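Local coordinates for outer membrane porin protein 32 (Delftia acidovorans, PDB 2FGQ), which forms anion-selective channels across the bacterial outer membrane as a homotrimeric porin, at residues V10-A15 with Y27-S32. Numbering follows the deposited sequence.
Sequences VDTNVA and YGLGTS. With CA (calcium ion), chain C.
Y27 meets A15 only near its backbone, where its CA makes a CA-H...O contact of 3.1 Å with A15 O, while the ring leads away from V10-A15. At G28 the pairing with A15 is reciprocal, each N-H reaching the other's carbonyl. G28 O also receives the CA of V14 in a CA-H...O contact. L29 faces two ways. Its CG is anti to the backbone N (chi1 -165°), on the face bearing T12 and V14; CD1 comes 3.2 Å from N13 O and also touches V14 CG2, the two side chains crossing at about a right angle, while CD2 meets T12 CG2 at 3.9 Å. Its carbonyl O binds the calcium ion at 2.4 Å, beside D64 and G309 and, from a neighbouring subunit, E158 and N136. At G30, two backbone hydrogen bonds join N13. The N13 carboxamide folds over this glycine, with OD1 3.1 Å from G30 C, where a CB on G30 would clash with OD1; its ND2 is hydrogen-bonded to Y289 OH. T31, opposite T12, sets its CB 3.5 Å from D11 O. That carbonyl accepts the N-H of S32 at 2.9 Å, the donor standing 55° above the carbonyl plane. The CB of S32 points away from V10-A15, but its CA packs 3.6 Å from D11 CG, and the D11 carboxylate takes further hydrogen bonds from Y289 OH and the N-H groups of G33, A34 and S35. An alanine in place of D11 would probably leave those three N-H groups without their acceptor and the chain at G33-S35 freer to shift. The two segments belong to neighbouring antiparallel strands of the β-hairpin 4-17/26-48 in the wall of the 16-stranded porin barrel, carrying a calcium site shared between subunits of the trimer.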
loop_
_atom_site.group_PDB
_atom_site.type_symbol
_atom_site.label_atom_id
_atom_site.label_comp_id
_atom_site.label_asym_id
_atom_site.label_seq_id
_atom_site.Cartn_x
_atom_site.Cartn_y
_atom_site.Cartn_z
ATOM N N VAL A 10 6.277 5.423 14.930
ATOM C CA VAL A 10 6.183 6.680 14.194
ATOM C C VAL A 10 7.235 7.630 14.802
ATOM O O VAL A 10 7.151 8.001 15.975
ATOM C CB VAL A 10 4.787 7.324 14.213
ATOM C CG1 VAL A 10 4.802 8.547 13.342
ATOM C CG2 VAL A 10 3.744 6.355 13.736
ATOM N N ASP A 11 8.203 7.978 13.987
ATOM C CA ASP A 11 9.312 8.856 14.364
ATOM C C ASP A 11 9.294 9.988 13.337
ATOM O O ASP A 11 9.523 9.769 12.138
ATOM C CB ASP A 11 10.626 8.077 14.346
ATOM C CG ASP A 11 11.826 8.928 14.625
ATOM O OD1 ASP A 11 11.864 10.109 14.176
ATOM O OD2 ASP A 11 12.801 8.445 15.247
ATOM N N THR A 12 8.944 11.186 13.816
ATOM C CA THR A 12 8.809 12.367 12.972
ATOM C C THR A 12 9.539 13.516 13.636
ATOM O O THR A 12 9.549 13.635 14.863
ATOM C CB THR A 12 7.317 12.651 12.724
ATOM O OG1 THR A 12 6.760 11.529 12.053
ATOM C CG2 THR A 12 7.079 13.805 11.777
ATOM N N ASN A 13 10.151 14.345 12.800
ATOM C CA ASN A 13 11.057 15.382 13.295
ATOM C C ASN A 13 10.922 16.678 12.502
ATOM O O ASN A 13 10.338 16.734 11.435
ATOM C CB ASN A 13 12.545 14.906 13.303
ATOM C CG ASN A 13 12.998 14.368 11.937
ATOM O OD1 ASN A 13 12.933 15.089 10.921
ATOM N ND2 ASN A 13 13.479 13.111 11.900
ATOM N N VAL A 14 11.506 17.728 13.054
ATOM C CA VAL A 14 11.908 18.881 12.280
ATOM C C VAL A 14 13.412 18.741 12.019
ATOM O O VAL A 14 14.161 18.289 12.871
ATOM C CB VAL A 14 11.553 20.207 12.993
ATOM C CG1 VAL A 14 12.121 21.369 12.267
ATOM C CG2 VAL A 14 10.042 20.353 13.102
ATOM N N ALA A 15 13.816 19.130 10.828
ATOM C CA ALA A 15 15.200 19.034 10.447
ATOM C C ALA A 15 15.658 20.211 9.605
ATOM O O ALA A 15 14.869 20.880 8.970
ATOM C CB ALA A 15 15.517 17.692 9.748
ATOM N N TYR A 27 15.009 23.292 5.334
ATOM C CA TYR A 27 14.456 22.820 6.574
ATOM C C TYR A 27 13.045 22.344 6.361
ATOM O O TYR A 27 12.403 22.664 5.360
ATOM C CB TYR A 27 14.569 23.884 7.624
ATOM C CG TYR A 27 13.805 25.107 7.257
ATOM C CD1 TYR A 27 12.507 25.244 7.643
ATOM C CD2 TYR A 27 14.390 26.115 6.489
ATOM C CE1 TYR A 27 11.770 26.367 7.304
ATOM C CE2 TYR A 27 13.625 27.247 6.099
ATOM C CZ TYR A 27 12.321 27.352 6.523
ATOM O OH TYR A 27 11.532 28.455 6.203
ATOM N N GLY A 28 12.571 21.539 7.285
ATOM C CA GLY A 28 11.313 20.868 7.020
ATOM C C GLY A 28 10.888 19.902 8.077
ATOM O O GLY A 28 11.489 19.823 9.151
ATOM N N LEU A 29 9.844 19.139 7.742
ATOM C CA LEU A 29 9.344 18.074 8.596
ATOM C C LEU A 29 9.866 16.788 7.959
ATOM O O LEU A 29 9.554 16.520 6.814
ATOM C CB LEU A 29 7.814 18.075 8.682
ATOM C CG LEU A 29 7.283 17.211 9.842
ATOM C CD1 LEU A 29 7.427 17.983 11.149
ATOM C CD2 LEU A 29 5.880 16.760 9.600
ATOM N N GLY A 30 10.640 16.024 8.680
ATOM C CA GLY A 30 11.172 14.769 8.212
ATOM C C GLY A 30 10.823 13.623 9.132
ATOM O O GLY A 30 9.965 13.711 9.994
ATOM N N THR A 31 11.472 12.485 8.902
ATOM C CA THR A 31 11.151 11.264 9.620
ATOM C C THR A 31 12.362 10.490 10.046
ATOM O O THR A 31 13.474 10.675 9.508
ATOM C CB THR A 31 10.238 10.342 8.758
ATOM O OG1 THR A 31 10.940 9.911 7.564
ATOM C CG2 THR A 31 8.941 11.046 8.348
ATOM N N SER A 32 12.144 9.596 11.014
ATOM C CA SER A 32 13.051 8.491 11.237
ATOM C C SER A 32 14.452 8.956 11.649
ATOM O O SER A 32 15.472 8.458 11.159
ATOM C CB SER A 32 13.037 7.595 9.999
ATOM O OG SER A 32 11.762 7.007 9.826
HETATM CA CA CA C . 9.122 16.454 4.471
HETATM O O HOH W 1 8.568 15.499 2.269
#